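Local coordinates for protein endosialidase (Enterobacteria phage phi92, PDB 4HIZ) that probably cleaves alpha-2,8- and alpha-2,9-linked polysialic acid within the chain, acting as a trimeric phage endosialidase on the sialic acid polymers of bacteria, at residues D70-I76 with L517-K523; D121-T125 with R532-Y536; K480-L484 with I524-D528. All coordinates share one frame; numbering follows the deposited sequence.

Contact 1: D70-I76 with L517-K523; sequences DGNLTKI and LYSYRLK
Asn72 and Thr74 pair with Arg521 and Ser519 in an antiparallel sheet that closes the beta-propeller ring. Strand 71-75 and strand 516-523 lie far apart in sequence but share one blade, as in the velcro closure of propeller folds.

Backbone hydrogen bonds carry the pairing. Asn72 and Arg521 exchange two, and Thr74 and Ser519 exchange two, of which Ser519 N to Thr74 O is the shorter at 2.7 Å. Lys523 N bonds Asp70 O at one end (2.9 Å). Ile76 N bonds Leu517 O at the other (2.8 Å), where Ile76 CG1 packs on Leu517 CB.

Leu73, Lys75, Tyr518 and Tyr520 meet on one face of the sheet. Leu73 CD1 sits 3.8 Å from Tyr518 CB. The extended chain of Lys75 passes the Tyr518 ring, with CE 3.5 Å from its OH. Phe534 of the second subunit meets that ring edge-to-face. Tyr520 has CG anti to the backbone N (chi1 -178°), which lays its ring along the backbone of Gly71 and Asn72. Its OH comes 3.6 Å from Gly71 CA, where the absence of a side chain allows the approach.

Charged ends gather at Asp70 and Lys523, which run side by side. Asp70 forms a salt bridge with Lys45 of the third subunit, Lys523 with Asp42 of that subunit. A water joins them, donating to Asp70 OD2 (2.7 Å) and accepting from Lys523 NZ (3.0 Å).

Contact 2: D121-T125 with R532-Y536; sequences DDGQT and RDFKY
Gln124 joins a propeller loop to Phe534 and Arg532 by side-chain-to-backbone hydrogen bonds. Its loop follows strand 113-119 and makes a type I' turn from Asp121 to Gln124. The partner segment leads into strand 535-536.

Gln124 OE1 accepts from Phe534 N at 2.9 Å, in the carbonyl plane and on a lone pair. Gln124 NE2 donates to Asp121 O at 3.3 Å and weakly to Arg532 O at 3.4 Å. Bonds at both ends thus fix the amide's rotation. OE1 stands over one face of the Phe534 ring, toward its rim, the amide plane tilted 44° to the ring.

Asp121 OD2 comes to the edge of the same ring, 3.3 Å from Phe534 CZ. Its carboxylate is held by Thr125, whose N meets OD1 (2.8 Å) and whose OG1 meets OD2 (2.6 Å). Thr125 has OG1 between the backbone N and the carbonyl carbon (chi1 70°), and CG2 faces Phe534 CE1 and Tyr536 CD1. A water bridges Asp122 OD2 and Arg532 NH1, while Arg532 NE forms a salt bridge with Asp460 of the third subunit.

Ser119 OG, at the end of strand 113-119, bonds backbone atoms of the turn. Strand 535-536 pairs in parallel with a strand of the third subunit.

Contact 3: K480-L484 with I524-D528; sequences KDGWL and ITEHD. With EDO (1,2-ethanediol), chain R.
Ile524 N donates to Gly482 O at 3.0 Å, so the chain after strand 516-523 stays attached to the turn between strands 473-480 and 483-490. The donor stands above the carbonyl plane of Gly482. Ile524 CG1 lies between its own backbone N and carbonyl carbon (chi1 55°), which brings it against Gly482 O. CD1 goes on to Asp481 O, and CG2 packs on Leu484 CB at 3.7 Å. Val404 and Val479 also touch Ile524.

Thr525 follows, with OG1 3.4 Å from Gly482 CA. That hydroxyl donates to Glu526 O, a bond within the segment. The glycine allows this close approach of the two segments. Glu526 turns away.

His527 returns to the turn. Its NE2 donates to Gly482 O at 2.9 Å, with the acceptor in the plane of the imidazole. The two donors, Ile524 N and His527 NE2, reach Gly482 O from opposite faces of its plane, so two bonds grip one carbonyl. The imidazole is also T-shaped against Trp483, its edge toward the indole face, with planes 69° apart. His527 CE1 makes the touch, 3.3 Å from Trp483 CZ2. Arg521 covers the other face of the indole in a cation-pi contact. The backbone N of His527 bonds Asp42 of the third subunit.

On the far side of the turn, Asp481 OD2 forms a salt bridge with Lys480 NZ (2.9 Å). A 1,2-ethanediol, probably from the crystallisation liquor, makes a weak bond to the same carboxylate oxygen. Lys480 and Trp483 exchange two backbone hydrogen bonds, Lys480 N to Trp483 O and Trp483 N to Lys480 O. This is the pattern of a beta-hairpin with a two-residue loop (Asp481 and Gly482) forming a type II' turn, here joining neighbouring strands of a propeller blade.

How the contacts relate
The three contacts cluster on one side of the chain's centre, their own centres 11 to 15 Å apart. Arg521 joins contacts 1 and 2: NH2 forms a salt bridge with Asp533 OD1 (3.0 Å), and NH1 probably bonds Asp122 O (2.9 Å). Contacts 1 and 3 share a sheet, where Leu522 N probably bonds Leu484 O (2.8 Å). Lys480 NZ and Asp122 OD1 tie contact 3 to contact 2 by a salt bridge of 2.8 Å. Residues lining the glycan pockets, such as His136 and Ser498, belong to none of these segments. A bound calcium ion, probably the one held by Thr79 and Asp516 among others, lies about 7 Å from the side chain of Lys75 in contact 1.

Contact 1: D70-I76 with L517-K523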
loop_
_atom_site.group_PDB
_atom_site.type_symbol
_atom_site.label_atom_id
_atom_site.label_comp_id
_atom_site.label_asym_id
_atom_site.label_seq_id
_atom_site.Cartn_x
_atom_site.Cartn_y
_atom_site.Cartn_z
ATOM N N ASP A 70 25.824 -3.738 -18.472
ATOM C CA ASP A 70 24.538 -4.396 -18.283
ATOM C C ASP A 70 24.160 -4.287 -16.805
ATOM O O ASP A 70 24.265 -5.241 -16.035
ATOM C CB ASP A 70 24.622 -5.847 -18.768
ATOM C CG ASP A 70 24.892 -5.934 -20.269
ATOM O OD1 ASP A 70 24.366 -5.078 -21.025
ATOM O OD2 ASP A 70 25.633 -6.844 -20.701
ATOM N N GLY A 71 23.749 -3.094 -16.411
ATOM C CA GLY A 71 23.451 -2.793 -15.017
ATOM C C GLY A 71 22.290 -1.807 -14.986
ATOM O O GLY A 71 22.158 -0.978 -15.889
ATOM N N ASN A 72 21.453 -1.901 -13.962
ATOM C CA ASN A 72 20.297 -1.020 -13.823
ATOM C C ASN A 72 19.982 -0.727 -12.376
ATOM O O ASN A 72 20.325 -1.515 -11.493
ATOM C CB ASN A 72 19.070 -1.659 -14.490
ATOM C CG ASN A 72 19.150 -1.590 -15.993
ATOM O OD1 ASN A 72 18.906 -0.534 -16.586
ATOM N ND2 ASN A 72 19.513 -2.698 -16.623
ATOM N N LEU A 73 19.290 0.387 -12.140
ATOM C CA LEU A 73 19.055 0.872 -10.775
ATOM C C LEU A 73 17.614 0.589 -10.386
ATOM O O LEU A 73 16.711 0.788 -11.200
ATOM C CB LEU A 73 19.297 2.388 -10.705
ATOM C CG LEU A 73 19.294 3.004 -9.311
ATOM C CD1 LEU A 73 20.552 2.537 -8.507
ATOM C CD2 LEU A 73 19.264 4.552 -9.385
ATOM N N THR A 74 17.402 0.158 -9.144
ATOM C CA THR A 74 16.063 -0.072 -8.621
ATOM C C THR A 74 15.951 0.649 -7.292
ATOM O O THR A 74 16.893 0.609 -6.493
ATOM C CB THR A 74 15.852 -1.610 -8.377
ATOM O OG1 THR A 74 15.881 -2.289 -9.646
ATOM C CG2 THR A 74 14.494 -1.899 -7.693
ATOM N N LYS A 75 14.823 1.303 -7.024
ATOM C CA LYS A 75 14.578 1.871 -5.681
ATOM C C LYS A 75 14.041 0.766 -4.782
ATOM O O LYS A 75 13.135 0.034 -5.205
ATOM C CB LYS A 75 13.541 3.014 -5.784
ATOM C CG LYS A 75 13.359 3.747 -4.461
ATOM C CD LYS A 75 12.521 5.034 -4.668
ATOM C CE LYS A 75 12.489 5.837 -3.348
ATOM N NZ LYS A 75 11.758 7.152 -3.593
ATOM N N ILE A 76 14.587 0.593 -3.579
ATOM C CA ILE A 76 14.241 -0.601 -2.765
ATOM C C ILE A 76 13.596 -0.293 -1.408
ATOM O O ILE A 76 13.097 -1.203 -0.767
ATOM C CB ILE A 76 15.452 -1.554 -2.564
ATOM C CG1 ILE A 76 16.451 -0.983 -1.521
ATOM C CG2 ILE A 76 16.140 -1.818 -3.937
ATOM C CD1 ILE A 76 17.558 -2.045 -1.165
ATOM N N LEU A 517 16.706 3.814 -0.041
ATOM C CA LEU A 517 17.777 2.973 -0.596
ATOM C C LEU A 517 17.500 2.558 -2.033
ATOM O O LEU A 517 16.328 2.441 -2.438
ATOM C CB LEU A 517 17.955 1.693 0.260
ATOM C CG LEU A 517 18.166 1.957 1.739
ATOM C CD1 LEU A 517 18.288 0.607 2.462
ATOM C CD2 LEU A 517 19.449 2.796 1.980
ATOM N N TYR A 518 18.578 2.336 -2.767
ATOM C CA TYR A 518 18.569 1.912 -4.165
ATOM C C TYR A 518 19.533 0.750 -4.332
ATOM O O TYR A 518 20.483 0.602 -3.549
ATOM C CB TYR A 518 19.023 3.068 -5.085
ATOM C CG TYR A 518 18.053 4.246 -5.029
ATOM C CD1 TYR A 518 18.100 5.166 -3.964
ATOM C CD2 TYR A 518 17.077 4.396 -6.016
ATOM C CE1 TYR A 518 17.192 6.224 -3.889
ATOM C CE2 TYR A 518 16.170 5.480 -5.967
ATOM C CZ TYR A 518 16.212 6.351 -4.898
ATOM O OH TYR A 518 15.317 7.404 -4.803
ATOM N N SER A 519 19.283 -0.072 -5.358
ATOM C CA SER A 519 20.187 -1.175 -5.692
ATOM C C SER A 519 20.577 -1.096 -7.165
ATOM O O SER A 519 19.691 -1.081 -8.049
ATOM C CB SER A 519 19.459 -2.481 -5.421
ATOM O OG SER A 519 20.203 -3.588 -5.923
ATOM N N TYR A 520 21.881 -1.008 -7.432
ATOM C CA TYR A 520 22.365 -1.063 -8.800
ATOM C C TYR A 520 22.795 -2.505 -9.031
ATOM O O TYR A 520 23.753 -3.003 -8.381
ATOM C CB TYR A 520 23.559 -0.126 -8.984
ATOM C CG TYR A 520 24.078 -0.096 -10.391
ATOM C CD1 TYR A 520 23.477 0.720 -11.367
ATOM C CD2 TYR A 520 25.173 -0.880 -10.767
ATOM C CE1 TYR A 520 23.982 0.745 -12.689
ATOM C CE2 TYR A 520 25.674 -0.850 -12.066
ATOM C CZ TYR A 520 25.099 -0.037 -13.011
ATOM O OH TYR A 520 25.648 -0.035 -14.291
ATOM N N ARG A 521 22.076 -3.203 -9.915
ATOM C CA ARG A 521 22.298 -4.636 -10.122
ATOM C C ARG A 521 23.043 -4.783 -11.455
ATOM O O ARG A 521 22.528 -4.387 -12.525
ATOM C CB ARG A 521 20.960 -5.381 -10.187
ATOM C CG ARG A 521 21.169 -6.883 -10.381
ATOM C CD ARG A 521 19.821 -7.674 -10.434
ATOM N NE ARG A 521 19.148 -7.572 -11.727
ATOM C CZ ARG A 521 18.124 -8.364 -12.066
ATOM N NH1 ARG A 521 17.615 -9.212 -11.182
ATOM N NH2 ARG A 521 17.566 -8.264 -13.276
ATOM N N LEU A 522 24.258 -5.325 -11.366
ATOM C CA LEU A 522 25.208 -5.380 -12.476
ATOM C C LEU A 522 25.502 -6.828 -12.882
ATOM O O LEU A 522 25.892 -7.678 -12.035
ATOM C CB LEU A 522 26.543 -4.694 -12.067
ATOM C CG LEU A 522 27.659 -4.799 -13.120
ATOM C CD1 LEU A 522 27.308 -4.002 -14.372
ATOM C CD2 LEU A 522 28.975 -4.236 -12.531
ATOM N N LYS A 523 25.338 -7.138 -14.166
ATOM C CA LYS A 523 25.685 -8.477 -14.686
ATOM C C LYS A 523 27.192 -8.727 -14.612
ATOM O O LYS A 523 27.991 -7.925 -15.109
ATOM C CB LYS A 523 25.183 -8.592 -16.136
ATOM C CG LYS A 523 25.627 -9.837 -16.892
ATOM C CD LYS A 523 24.853 -9.878 -18.221
ATOM C CE LYS A 523 25.174 -11.108 -19.051
ATOM N NZ LYS A 523 26.623 -11.186 -19.321
HETATM O O HOH W 1 27.690 -8.413 -19.772
#

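Contact 2: D121-T125 with R532-Y536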
loop_
_atom_site.group_PDB
_atom_site.type_symbol
_atom_site.label_atom_id
_atom_site.label_comp_id
_atom_site.label_asym_id
_atom_site.label_seq_id
_atom_site.Cartn_x
_atom_site.Cartn_y
_atom_site.Cartn_z
ATOM N N ASP A 121 13.741 -12.330 -5.066
ATOM C CA ASP A 121 13.672 -12.498 -6.524
ATOM C C ASP A 121 14.856 -11.832 -7.252
ATOM O O ASP A 121 14.676 -11.176 -8.294
ATOM C CB ASP A 121 12.322 -11.973 -7.060
ATOM C CG ASP A 121 12.019 -10.570 -6.603
ATOM O OD1 ASP A 121 12.976 -9.813 -6.258
ATOM O OD2 ASP A 121 10.803 -10.191 -6.662
ATOM N N ASP A 122 16.067 -12.032 -6.712
ATOM C CA ASP A 122 17.266 -11.555 -7.365
ATOM C C ASP A 122 17.324 -10.024 -7.424
ATOM O O ASP A 122 18.015 -9.467 -8.280
ATOM C CB ASP A 122 17.464 -12.216 -8.748
ATOM C CG ASP A 122 17.675 -13.720 -8.616
ATOM O OD1 ASP A 122 18.522 -14.122 -7.805
ATOM O OD2 ASP A 122 16.973 -14.510 -9.248
ATOM N N GLY A 123 16.611 -9.363 -6.512
ATOM C CA GLY A 123 16.732 -7.912 -6.359
ATOM C C GLY A 123 15.701 -7.150 -7.172
ATOM O O GLY A 123 15.847 -5.927 -7.341
ATOM N N GLN A 124 14.684 -7.844 -7.696
ATOM C CA GLN A 124 13.644 -7.109 -8.413
ATOM C C GLN A 124 12.694 -6.413 -7.470
ATOM O O GLN A 124 12.308 -5.268 -7.731
ATOM C CB GLN A 124 12.832 -8.090 -9.290
ATOM C CG GLN A 124 13.700 -8.678 -10.374
ATOM C CD GLN A 124 12.882 -9.574 -11.297
ATOM O OE1 GLN A 124 12.228 -9.068 -12.222
ATOM N NE2 GLN A 124 12.882 -10.886 -11.032
ATOM N N THR A 125 12.275 -7.100 -6.403
ATOM C CA THR A 125 11.348 -6.522 -5.429
ATOM C C THR A 125 11.824 -6.805 -4.022
ATOM O O THR A 125 12.538 -7.790 -3.778
ATOM C CB THR A 125 9.874 -7.038 -5.553
ATOM O OG1 THR A 125 9.778 -8.415 -5.145
ATOM C CG2 THR A 125 9.329 -6.864 -6.995
ATOM N N ARG A 532 14.499 -14.144 -16.193
ATOM C CA ARG A 532 13.681 -14.311 -15.012
ATOM C C ARG A 532 12.942 -13.012 -14.671
ATOM O O ARG A 532 12.256 -12.937 -13.635
ATOM C CB ARG A 532 14.563 -14.694 -13.814
ATOM C CG ARG A 532 14.953 -16.204 -13.715
ATOM C CD ARG A 532 16.101 -16.499 -14.637
ATOM N NE ARG A 532 16.495 -17.924 -14.721
ATOM C CZ ARG A 532 17.547 -18.443 -14.096
ATOM N NH1 ARG A 532 18.280 -17.687 -13.271
ATOM N NH2 ARG A 532 17.862 -19.715 -14.290
ATOM N N ASP A 533 13.099 -11.980 -15.497
ATOM C CA ASP A 533 12.620 -10.665 -15.081
ATOM C C ASP A 533 11.108 -10.539 -15.273
ATOM O O ASP A 533 10.535 -11.171 -16.180
ATOM C CB ASP A 533 13.352 -9.540 -15.838
ATOM C CG ASP A 533 14.799 -9.339 -15.350
ATOM O OD1 ASP A 533 15.202 -9.862 -14.287
ATOM O OD2 ASP A 533 15.540 -8.583 -16.015
ATOM N N PHE A 534 10.465 -9.729 -14.428
ATOM C CA PHE A 534 9.048 -9.393 -14.629
ATOM C C PHE A 534 8.795 -7.945 -14.322
ATOM O O PHE A 534 9.577 -7.307 -13.606
ATOM C CB PHE A 534 8.116 -10.305 -13.759
ATOM C CG PHE A 534 8.450 -10.268 -12.279
ATOM C CD1 PHE A 534 7.991 -9.213 -11.474
ATOM C CD2 PHE A 534 9.255 -11.270 -11.697
ATOM C CE1 PHE A 534 8.332 -9.141 -10.096
ATOM C CE2 PHE A 534 9.571 -11.200 -10.337
ATOM C CZ PHE A 534 9.108 -10.149 -9.548
ATOM N N LYS A 535 7.721 -7.413 -14.911
ATOM C CA LYS A 535 7.195 -6.103 -14.546
ATOM C C LYS A 535 6.274 -6.309 -13.347
ATOM O O LYS A 535 5.550 -7.305 -13.272
ATOM C CB LYS A 535 6.368 -5.575 -15.715
ATOM C CG LYS A 535 5.981 -4.129 -15.541
ATOM C CD LYS A 535 5.284 -3.574 -16.813
ATOM C CE LYS A 535 5.402 -4.532 -18.033
ATOM N NZ LYS A 535 6.759 -4.637 -18.666
ATOM N N TYR A 536 6.272 -5.389 -12.401
ATOM C CA TYR A 536 5.355 -5.577 -11.275
ATOM C C TYR A 536 4.042 -4.903 -11.550
ATOM O O TYR A 536 4.008 -3.669 -11.724
ATOM C CB TYR A 536 5.985 -4.985 -10.033
ATOM C CG TYR A 536 5.250 -5.227 -8.744
ATOM C CD1 TYR A 536 5.565 -6.325 -7.935
ATOM C CD2 TYR A 536 4.276 -4.352 -8.307
ATOM C CE1 TYR A 536 4.926 -6.506 -6.717
ATOM C CE2 TYR A 536 3.631 -4.536 -7.101
ATOM C CZ TYR A 536 3.984 -5.601 -6.298
ATOM O OH TYR A 536 3.362 -5.764 -5.089
HETATM O O HOH W 2 18.034 -15.110 -11.922
#

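Contact 3: K480-L484 with I524-D528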
loop_
_atom_site.group_PDB
_atom_site.type_symbol
_atom_site.label_atom_id
_atom_site.label_comp_id
_atom_site.label_asym_id
_atom_site.label_seq_id
_atom_site.Cartn_x
_atom_site.Cartn_y
_atom_site.Cartn_z
ATOM N N LYS A 480 25.161 -12.221 -5.793
ATOM C CA LYS A 480 24.420 -13.491 -5.845
ATOM C C LYS A 480 24.521 -14.055 -7.241
ATOM O O LYS A 480 24.033 -13.469 -8.179
ATOM C CB LYS A 480 22.951 -13.333 -5.441
ATOM C CG LYS A 480 22.175 -14.688 -5.537
ATOM C CD LYS A 480 20.701 -14.561 -5.175
ATOM C CE LYS A 480 19.961 -15.905 -5.366
ATOM N NZ LYS A 480 19.914 -16.280 -6.789
ATOM N N ASP A 481 25.199 -15.194 -7.375
ATOM C CA ASP A 481 25.364 -15.844 -8.675
ATOM C C ASP A 481 25.917 -14.864 -9.711
ATOM O O ASP A 481 26.966 -14.235 -9.487
ATOM C CB ASP A 481 24.031 -16.518 -9.118
ATOM C CG ASP A 481 23.564 -17.588 -8.110
ATOM O OD1 ASP A 481 24.359 -18.509 -7.814
ATOM O OD2 ASP A 481 22.427 -17.500 -7.574
ATOM N N GLY A 482 25.174 -14.668 -10.790
ATOM C CA GLY A 482 25.628 -13.809 -11.875
ATOM C C GLY A 482 25.314 -12.334 -11.777
ATOM O O GLY A 482 25.488 -11.616 -12.757
ATOM N N TRP A 483 24.886 -11.884 -10.600
ATOM C CA TRP A 483 24.575 -10.483 -10.400
ATOM C C TRP A 483 25.335 -9.914 -9.205
ATOM O O TRP A 483 25.468 -10.559 -8.154
ATOM C CB TRP A 483 23.077 -10.323 -10.084
ATOM C CG TRP A 483 22.094 -10.600 -11.171
ATOM C CD1 TRP A 483 21.151 -11.602 -11.188
ATOM C CD2 TRP A 483 21.898 -9.828 -12.358
ATOM N NE1 TRP A 483 20.369 -11.480 -12.325
ATOM C CE2 TRP A 483 20.829 -10.417 -13.072
ATOM C CE3 TRP A 483 22.554 -8.712 -12.906
ATOM C CZ2 TRP A 483 20.372 -9.897 -14.297
ATOM C CZ3 TRP A 483 22.105 -8.192 -14.134
ATOM C CH2 TRP A 483 21.021 -8.793 -14.815
ATOM N N LEU A 484 25.849 -8.703 -9.367
ATOM C CA LEU A 484 26.481 -7.967 -8.266
ATOM C C LEU A 484 25.524 -6.803 -7.902
ATOM O O LEU A 484 24.866 -6.254 -8.783
ATOM C CB LEU A 484 27.826 -7.439 -8.768
ATOM C CG LEU A 484 28.550 -6.466 -7.814
ATOM C CD1 LEU A 484 30.095 -6.600 -7.996
ATOM C CD2 LEU A 484 28.124 -5.003 -8.024
ATOM N N ILE A 524 27.586 -9.844 -13.995
ATOM C CA ILE A 524 29.009 -10.120 -13.808
ATOM C C ILE A 524 29.457 -11.491 -14.354
ATOM O O ILE A 524 30.640 -11.817 -14.292
ATOM C CB ILE A 524 29.455 -10.016 -12.296
ATOM C CG1 ILE A 524 28.572 -10.933 -11.432
ATOM C CG2 ILE A 524 29.496 -8.511 -11.846
ATOM C CD1 ILE A 524 29.038 -11.151 -10.025
ATOM N N THR A 525 28.531 -12.287 -14.882
ATOM C CA THR A 525 28.881 -13.551 -15.561
ATOM C C THR A 525 27.979 -13.698 -16.780
ATOM O O THR A 525 27.038 -12.909 -16.948
ATOM C CB THR A 525 28.632 -14.839 -14.686
ATOM O OG1 THR A 525 27.218 -15.073 -14.553
ATOM C CG2 THR A 525 29.263 -14.744 -13.322
ATOM N N GLU A 526 28.219 -14.717 -17.603
ATOM C CA GLU A 526 27.274 -15.006 -18.684
ATOM C C GLU A 526 25.942 -15.421 -18.074
ATOM O O GLU A 526 25.914 -16.144 -17.071
ATOM C CB GLU A 526 27.796 -16.111 -19.616
ATOM C CG GLU A 526 29.001 -15.636 -20.410
ATOM C CD GLU A 526 29.391 -16.533 -21.582
ATOM O OE1 GLU A 526 28.596 -17.408 -21.992
ATOM O OE2 GLU A 526 30.516 -16.356 -22.098
ATOM N N HIS A 527 24.841 -14.954 -18.655
ATOM C CA HIS A 527 23.535 -15.413 -18.211
ATOM C C HIS A 527 22.968 -16.405 -19.227
ATOM O O HIS A 527 22.281 -16.017 -20.183
ATOM C CB HIS A 527 22.611 -14.201 -17.987
ATOM C CG HIS A 527 23.004 -13.384 -16.801
ATOM N ND1 HIS A 527 22.360 -12.221 -16.449
ATOM C CD2 HIS A 527 23.990 -13.566 -15.885
ATOM C CE1 HIS A 527 22.932 -11.714 -15.362
ATOM N NE2 HIS A 527 23.915 -12.518 -14.994
ATOM N N ASP A 528 23.276 -17.678 -18.998
ATOM C CA ASP A 528 22.927 -18.755 -19.923
ATOM C C ASP A 528 21.565 -19.351 -19.556
ATOM O O ASP A 528 21.428 -20.564 -19.313
ATOM C CB ASP A 528 24.020 -19.831 -19.973
ATOM C CG ASP A 528 24.328 -20.437 -18.607
ATOM O OD1 ASP A 528 24.039 -19.805 -17.552
ATOM O OD2 ASP A 528 24.895 -21.555 -18.599
HETATM C C1 EDO R . 23.358 -17.872 -2.775
HETATM O O1 EDO R . 22.673 -18.236 -1.579
HETATM C C2 EDO R . 22.499 -18.081 -4.009
HETATM O O2 EDO R . 23.363 -18.410 -5.096
#